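Local coordinates for substrate binding periplasmic protein (Ralstonia solanacearum, PDB 3LOP), which probably captures leucine or related amino acids in the periplasm for uptake by a transporter, as a two-lobed substrate-binding protein, at residues 110-113 and 117-120; 318-323 and 329-334. All coordinates share one frame; numbering follows the deposited sequence.

Contact 1. Residues 110-113 and 117-120; sequences SSMT and LVFP
The Pro120 ring lies against Met112 and Thr113 in a small apolar contact. CB of Met112, a selenomethionine in this crystal, meets CB of Pro120 at 3.9 Å. On the same ring CG of Pro120 takes CG2 of Thr113 at 3.8 Å, the two side chains crossing at about a right angle. The Thr113 methyl stands anti to its own carbonyl carbon, which leaves OG1 (chi1 52°) on the side of Ser110 O and the carbon branch for the proline. Further along, SE of Met112 approaches CG1 of Val118 more loosely, at 4.3 Å; bends at chi2 and chi3 turn the rest of that chain away from the strand, and it packs on Val86 and Met90 of helix 83-91.

The second kind of contact is between carbon and a backbone oxygen. Met112 O points between Val118 and Pro120, 3.3 Å from CD of Pro120 and 3.5 Å from CG1 of Val118. No hydrogen bond links the segments; they meet by van der Waals contact alone, burying 163 Å² in all.

Backbone pairing ties the strand into its sheet instead: Phe119 bonds to Leu102 and Gly104, and Leu117 also to Leu102. Strand 118-119 is one of the two edge strands of the parallel five-stranded sheet, ordered 2-1-3-4-5, the other being 47-53. The 3-10 turn 110-112 therefore packs beside the edge of an alpha/beta lobe of the periplasmic binding protein fold, with the Met112 side chain about 7 Å from the bound leucine.

Contact 2. Residues 318-323 and 329-334; sequences ELRDYD and TVDFTD. With NI (nickel (II) ion), chain H.
A G1 beta bulge distorts this short antiparallel pairing: Asp321 and Tyr322 both face Val330, and the positive phi at Asp321 (65°) fits the first position of such a bulge. Tyr322 and Val330 form a hydrogen-bonded pair, Tyr322 N reaching Val330 O at 3.0 Å and Val330 N reaching Tyr322 O at 2.9 Å. Before the bulge, Phe332 N donates to Leu319 O at 2.9 Å.

Charged groups gather on and beside the face bearing Arg320 and Asp331; Asp321, at the bulge, adds its carboxylate. Arg320 NH1 bonds to Asp321 OD2 at 2.6 Å, within the guanidinium plane. Asp331 OD2 instead lies over a face of that group, 3.6 Å from Arg320 NE, so their salt bridge is electrostatic and no N-H points at the oxygen. With CG anti to the backbone N (chi1 172°), Asp331 runs alongside Arg320, while its OD1 accepts from both Thr333 N and Thr333 OG1, the former closing an Asx turn. Three waters complete the network; one donates to both Asp321 OD1 and Asp331 OD2, which probably eases the repulsion between the two carboxylates.

Ahead of the hairpin, Glu318 chelates a nickel ion through both OE1 and OE2, at 2.3 and 2.2 Å, with three waters as further ligands.

Leu319 and Phe332 lie side by side, Leu319 CD1 3.8 Å from Phe332 CD2. Helix 284-303 packs on them and on Tyr322, through Arg302, Val295, Lys294 and Glu298. Segment 318-323 continues directly from helix 309-317 and leads into the hairpin, which lies against helix 284-303.

Contact 1 closes before contact 2 opens along the chain, and their centres are 14 Å apart on the same side of the chain's centre. They meet through Phe332, whose ring stands edge-to-face with Phe119; CE1 of Phe332 also comes within 3.3 Å of Pro120 O. The edge strand 118-119 of the five-stranded sheet is thereby joined to the two-stranded hairpin 322-331. Helix 309-317 also borders the join: Phe119 packs on Leu316 and Thr317, just ahead of segment 318-323. Arg335, next after segment 329-334, bonds to Val118 O. A late part of the sequence thus packs against the edge strand of the lobe whose residues, such as Ala106 and Thr107, contact the bound leucine.

Contact 1. Residues 110-113 and 117-120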
ATOM      1  N   SER A 110      -2.611 -11.770  -0.049  1.00  6.16           N
ATOM      2  CA  SER A 110      -2.057 -12.967  -0.672  1.00  7.23           C
ATOM      3  C   SER A 110      -2.660 -13.249  -2.044  1.00  7.61           C
ATOM      4  O   SER A 110      -2.029 -13.877  -2.892  1.00  8.49           O
ATOM      5  CB  SER A 110      -2.263 -14.181   0.239  1.00  8.82           C
ATOM      6  OG  SER A 110      -3.641 -14.421   0.484  1.00 12.83           O
ATOM      7  N   SER A 111      -3.881 -12.774  -2.258  1.00  6.45           N
ATOM      8  CA  SER A 111      -4.562 -12.988  -3.525  1.00  6.19           C
ATOM      9  C   SER A 111      -3.984 -12.165  -4.670  1.00  6.37           C
ATOM     10  O   SER A 111      -4.292 -12.422  -5.832  1.00  6.94           O
ATOM     11  CB  SER A 111      -6.052 -12.675  -3.365  1.00  6.08           C
ATOM     12  OG  SER A 111      -6.245 -11.353  -2.892  1.00  9.09           O
HETATM   13  N   MSE A 112      -3.143 -11.183  -4.354  1.00  5.59           N
HETATM   14  CA  MSE A 112      -2.559 -10.336  -5.392  1.00  6.27           C
HETATM   15  C   MSE A 112      -1.630 -11.071  -6.356  1.00  6.60           C
HETATM   16  O   MSE A 112      -1.342 -10.572  -7.444  1.00  7.36           O
HETATM   17  CB  MSE A 112      -1.813  -9.153  -4.762  1.00  6.37           C
HETATM   18  CG  MSE A 112      -2.698  -8.205  -3.954  1.00  7.00           C
HETATM   19 SE   MSE A 112      -4.205  -7.505  -4.961  1.00 11.90          SE
HETATM   20  CE  MSE A 112      -5.645  -8.312  -3.961  1.00 10.05           C
ATOM     21  N   THR A 113      -1.171 -12.257  -5.966  1.00  7.53           N
ATOM     22  CA  THR A 113      -0.274 -13.036  -6.815  1.00  9.80           C
ATOM     23  C   THR A 113      -0.992 -14.185  -7.521  1.00 11.17           C
ATOM     24  O   THR A 113      -0.352 -15.135  -7.974  1.00 14.14           O
ATOM     25  CB  THR A 113       0.895 -13.626  -5.993  1.00 10.63           C
ATOM     26  OG1 THR A 113       0.373 -14.332  -4.860  1.00 10.64           O
ATOM     27  CG2 THR A 113       1.826 -12.524  -5.514  1.00  9.49           C
ATOM     28  N   LEU A 117      -3.378 -10.696 -14.694  1.00  5.18           N
ATOM     29  CA  LEU A 117      -3.377  -9.266 -14.984  1.00  5.17           C
ATOM     30  C   LEU A 117      -3.024  -8.377 -13.797  1.00  4.29           C
ATOM     31  O   LEU A 117      -2.992  -7.152 -13.929  1.00  4.68           O
ATOM     32  CB  LEU A 117      -4.729  -8.845 -15.566  1.00  6.22           C
ATOM     33  CG  LEU A 117      -4.939  -9.280 -17.019  1.00  7.59           C
ATOM     34  CD1 LEU A 117      -6.351  -8.950 -17.475  1.00  8.90           C
ATOM     35  CD2 LEU A 117      -3.915  -8.575 -17.900  1.00  8.39           C
ATOM     36  N   VAL A 118      -2.761  -8.982 -12.643  1.00  4.29           N
ATOM     37  CA  VAL A 118      -2.402  -8.200 -11.464  1.00  4.62           C
ATOM     38  C   VAL A 118      -0.908  -8.329 -11.197  1.00  4.35           C
ATOM     39  O   VAL A 118      -0.375  -9.436 -11.097  1.00  4.74           O
ATOM     40  CB  VAL A 118      -3.203  -8.653 -10.228  1.00  4.28           C
ATOM     41  CG1 VAL A 118      -2.839  -7.795  -9.030  1.00  5.60           C
ATOM     42  CG2 VAL A 118      -4.695  -8.535 -10.513  1.00  6.39           C
ATOM     43  N   PHE A 119      -0.240  -7.183 -11.086  1.00  3.96           N
ATOM     44  CA  PHE A 119       1.200  -7.136 -10.862  1.00  3.03           C
ATOM     45  C   PHE A 119       1.585  -6.474  -9.542  1.00  3.74           C
ATOM     46  O   PHE A 119       1.910  -5.284  -9.500  1.00  3.33           O
ATOM     47  CB  PHE A 119       1.883  -6.397 -12.020  1.00  3.62           C
ATOM     48  CG  PHE A 119       1.737  -7.086 -13.350  1.00  3.91           C
ATOM     49  CD1 PHE A 119       0.554  -6.991 -14.080  1.00  4.73           C
ATOM     50  CD2 PHE A 119       2.783  -7.847 -13.862  1.00  4.48           C
ATOM     51  CE1 PHE A 119       0.420  -7.647 -15.303  1.00  5.57           C
ATOM     52  CE2 PHE A 119       2.660  -8.506 -15.084  1.00  5.04           C
ATOM     53  CZ  PHE A 119       1.477  -8.407 -15.805  1.00  4.99           C
ATOM     54  N   PRO A 120       1.550  -7.241  -8.441  1.00  3.53           N
ATOM     55  CA  PRO A 120       1.909  -6.688  -7.134  1.00  3.29           C
ATOM     56  C   PRO A 120       3.388  -6.331  -7.099  1.00  3.63           C
ATOM     57  O   PRO A 120       4.230  -7.085  -7.594  1.00  4.26           O
ATOM     58  CB  PRO A 120       1.563  -7.824  -6.174  1.00  5.28           C
ATOM     59  CG  PRO A 120       1.812  -9.055  -7.006  1.00  5.11           C
ATOM     60  CD  PRO A 120       1.199  -8.669  -8.336  1.00  5.58           C
TER

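Contact 2. Residues 318-323 and 329-334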
ATOM      1  N   GLU A 318       7.988  -9.217 -18.456  1.00  9.71           N
ATOM      2  CA  GLU A 318       9.402  -9.466 -18.708  1.00 10.75           C
ATOM      3  C   GLU A 318      10.369  -8.552 -17.965  1.00 10.28           C
ATOM      4  O   GLU A 318      11.572  -8.583 -18.218  1.00  9.84           O
ATOM      5  CB  GLU A 318       9.666  -9.429 -20.214  1.00 13.13           C
ATOM      6  CG  GLU A 318       8.740 -10.364 -20.973  1.00 15.45           C
ATOM      7  CD  GLU A 318       9.095 -10.516 -22.431  1.00 17.58           C
ATOM      8  OE1 GLU A 318       9.291  -9.489 -23.117  1.00 16.70           O
ATOM      9  OE2 GLU A 318       9.161 -11.674 -22.895  1.00 20.88           O
ATOM     10  N   LEU A 319       9.853  -7.738 -17.047  1.00  9.03           N
ATOM     11  CA  LEU A 319      10.721  -6.872 -16.256  1.00  7.95           C
ATOM     12  C   LEU A 319      11.489  -7.794 -15.311  1.00  7.25           C
ATOM     13  O   LEU A 319      10.888  -8.452 -14.460  1.00  7.38           O
ATOM     14  CB  LEU A 319       9.901  -5.864 -15.438  1.00  8.78           C
ATOM     15  CG  LEU A 319       9.188  -4.736 -16.190  1.00  9.55           C
ATOM     16  CD1 LEU A 319       8.520  -3.816 -15.180  1.00 11.48           C
ATOM     17  CD2 LEU A 319      10.181  -3.949 -17.038  1.00 11.75           C
ATOM     18  N   ARG A 320      12.809  -7.851 -15.471  1.00  8.14           N
ATOM     19  CA  ARG A 320      13.648  -8.708 -14.633  1.00  8.44           C
ATOM     20  C   ARG A 320      14.655  -7.864 -13.866  1.00  8.87           C
ATOM     21  O   ARG A 320      15.707  -7.500 -14.391  1.00  9.54           O
ATOM     22  CB  ARG A 320      14.387  -9.738 -15.502  1.00 10.23           C
ATOM     23  CG  ARG A 320      15.186 -10.796 -14.725  1.00 12.20           C
ATOM     24  CD  ARG A 320      14.286 -11.584 -13.792  1.00 14.10           C
ATOM     25  NE  ARG A 320      14.776 -12.932 -13.495  1.00 15.13           N
ATOM     26  CZ  ARG A 320      15.811 -13.220 -12.711  1.00 13.23           C
ATOM     27  NH1 ARG A 320      16.505 -12.256 -12.122  1.00 15.97           N
ATOM     28  NH2 ARG A 320      16.140 -14.487 -12.499  1.00 12.35           N
ATOM     29  N   ASP A 321      14.313  -7.551 -12.623  1.00  7.21           N
ATOM     30  CA  ASP A 321      15.156  -6.750 -11.745  1.00  7.16           C
ATOM     31  C   ASP A 321      15.351  -5.313 -12.219  1.00  7.12           C
ATOM     32  O   ASP A 321      16.455  -4.767 -12.145  1.00  7.04           O
ATOM     33  CB  ASP A 321      16.518  -7.421 -11.551  1.00  8.20           C
ATOM     34  CG  ASP A 321      16.397  -8.859 -11.090  1.00  9.79           C
ATOM     35  OD1 ASP A 321      15.678  -9.114 -10.099  1.00 10.87           O
ATOM     36  OD2 ASP A 321      17.024  -9.736 -11.718  1.00  9.38           O
ATOM     37  N   TYR A 322      14.280  -4.698 -12.708  1.00  5.33           N
ATOM     38  CA  TYR A 322      14.361  -3.310 -13.138  1.00  5.65           C
ATOM     39  C   TYR A 322      14.557  -2.478 -11.870  1.00  4.75           C
ATOM     40  O   TYR A 322      13.777  -2.589 -10.921  1.00  4.91           O
ATOM     41  CB  TYR A 322      13.073  -2.894 -13.856  1.00  4.19           C
ATOM     42  CG  TYR A 322      12.934  -1.400 -14.003  1.00  5.78           C
ATOM     43  CD1 TYR A 322      13.887  -0.653 -14.696  1.00  5.57           C
ATOM     44  CD2 TYR A 322      11.871  -0.726 -13.407  1.00  7.44           C
ATOM     45  CE1 TYR A 322      13.784   0.732 -14.786  1.00  6.28           C
ATOM     46  CE2 TYR A 322      11.759   0.654 -13.491  1.00  7.73           C
ATOM     47  CZ  TYR A 322      12.717   1.378 -14.177  1.00  8.34           C
ATOM     48  OH  TYR A 322      12.603   2.749 -14.242  1.00  9.97           O
ATOM     49  N   ASP A 323      15.597  -1.648 -11.864  1.00  6.07           N
ATOM     50  CA  ASP A 323      15.939  -0.809 -10.713  1.00  5.59           C
ATOM     51  C   ASP A 323      15.248   0.553 -10.779  1.00  5.86           C
ATOM     52  O   ASP A 323      15.555   1.368 -11.648  1.00  5.41           O
ATOM     53  CB  ASP A 323      17.459  -0.601 -10.679  1.00  6.14           C
ATOM     54  CG  ASP A 323      17.968  -0.132  -9.325  1.00  7.89           C
ATOM     55  OD1 ASP A 323      17.203   0.497  -8.566  1.00  7.82           O
ATOM     56  OD2 ASP A 323      19.154  -0.386  -9.027  1.00 13.03           O
ATOM     57  N   THR A 329      14.522  -3.087  -6.792  1.00  5.92           N
ATOM     58  CA  THR A 329      14.267  -3.731  -8.071  1.00  6.63           C
ATOM     59  C   THR A 329      12.955  -4.490  -8.127  1.00  5.82           C
ATOM     60  O   THR A 329      12.450  -4.961  -7.112  1.00  5.97           O
ATOM     61  CB  THR A 329      15.405  -4.703  -8.413  1.00  7.98           C
ATOM     62  OG1 THR A 329      15.557  -5.650  -7.347  1.00  9.54           O
ATOM     63  CG2 THR A 329      16.709  -3.944  -8.596  1.00  8.16           C
ATOM     64  N   VAL A 330      12.420  -4.610  -9.337  1.00  5.67           N
ATOM     65  CA  VAL A 330      11.171  -5.311  -9.563  1.00  6.53           C
ATOM     66  C   VAL A 330      11.371  -6.423 -10.587  1.00  6.73           C
ATOM     67  O   VAL A 330      11.940  -6.204 -11.657  1.00  6.99           O
ATOM     68  CB  VAL A 330      10.090  -4.337 -10.070  1.00  8.40           C
ATOM     69  CG1 VAL A 330       8.778  -5.070 -10.273  1.00  9.69           C
ATOM     70  CG2 VAL A 330       9.921  -3.193  -9.081  1.00 11.08           C
ATOM     71  N   ASP A 331      10.914  -7.621 -10.241  1.00  5.92           N
ATOM     72  CA  ASP A 331      11.017  -8.779 -11.121  1.00  6.30           C
ATOM     73  C   ASP A 331       9.636  -9.416 -11.244  1.00  6.65           C
ATOM     74  O   ASP A 331       9.150 -10.045 -10.302  1.00  7.80           O
ATOM     75  CB  ASP A 331      12.021  -9.787 -10.544  1.00  6.76           C
ATOM     76  CG  ASP A 331      12.042 -11.100 -11.305  1.00  9.13           C
ATOM     77  OD1 ASP A 331      11.519 -11.140 -12.436  1.00  9.95           O
ATOM     78  OD2 ASP A 331      12.592 -12.091 -10.772  1.00 11.10           O
ATOM     79  N   PHE A 332       9.003  -9.243 -12.404  1.00  5.86           N
ATOM     80  CA  PHE A 332       7.675  -9.806 -12.634  1.00  7.17           C
ATOM     81  C   PHE A 332       7.711 -11.121 -13.405  1.00  9.68           C
ATOM     82  O   PHE A 332       6.661 -11.649 -13.768  1.00 12.28           O
ATOM     83  CB  PHE A 332       6.785  -8.826 -13.413  1.00  6.84           C
ATOM     84  CG  PHE A 332       6.375  -7.603 -12.636  1.00  5.88           C
ATOM     85  CD1 PHE A 332       5.924  -7.702 -11.321  1.00  6.37           C
ATOM     86  CD2 PHE A 332       6.374  -6.355 -13.250  1.00  6.54           C
ATOM     87  CE1 PHE A 332       5.474  -6.571 -10.632  1.00  5.54           C
ATOM     88  CE2 PHE A 332       5.924  -5.219 -12.570  1.00  7.22           C
ATOM     89  CZ  PHE A 332       5.473  -5.330 -11.260  1.00  8.32           C
ATOM     90  N   THR A 333       8.902 -11.656 -13.663  1.00 10.56           N
ATOM     91  CA  THR A 333       8.994 -12.907 -14.416  1.00 11.41           C
ATOM     92  C   THR A 333       8.417 -14.098 -13.653  1.00 11.99           C
ATOM     93  O   THR A 333       7.970 -15.072 -14.260  1.00 14.52           O
ATOM     94  CB  THR A 333      10.450 -13.216 -14.844  1.00 12.35           C
ATOM     95  OG1 THR A 333      11.279 -13.378 -13.690  1.00 12.83           O
ATOM     96  CG2 THR A 333      10.991 -12.087 -15.707  1.00 12.40           C
ATOM     97  N   ASP A 334       8.432 -14.018 -12.325  1.00 11.77           N
ATOM     98  CA  ASP A 334       7.871 -15.067 -11.475  1.00 11.77           C
ATOM     99  C   ASP A 334       6.555 -14.504 -10.947  1.00 11.13           C
ATOM    100  O   ASP A 334       6.550 -13.698 -10.016  1.00 11.68           O
ATOM    101  CB  ASP A 334       8.808 -15.375 -10.304  1.00 12.91           C
ATOM    102  CG  ASP A 334       8.263 -16.459  -9.391  1.00 15.79           C
ATOM    103  OD1 ASP A 334       7.119 -16.914  -9.620  1.00 15.76           O
ATOM    104  OD2 ASP A 334       8.976 -16.859  -8.446  1.00 19.15           O
TER
HETATM  105 NI    NI H 406       9.012 -10.872 -24.934  1.00 18.73          NI
HETATM  106  O   HOH W   1      13.304 -14.895 -14.594  1.00 20.26           O
HETATM  107  O   HOH W   2      14.181  -7.672  -8.465  1.00 14.16           O
HETATM  108  O   HOH W   3      14.764 -11.432  -9.229  1.00 14.80           O
HETATM  109  O   HOH W   4       9.345  -9.191 -26.399  1.00 36.58           O
HETATM  110  O   HOH W   5       8.754 -12.912 -25.961  1.00 20.47           O
HETATM  111  O   HOH W   6      11.215 -11.519 -24.647  1.00 24.28           O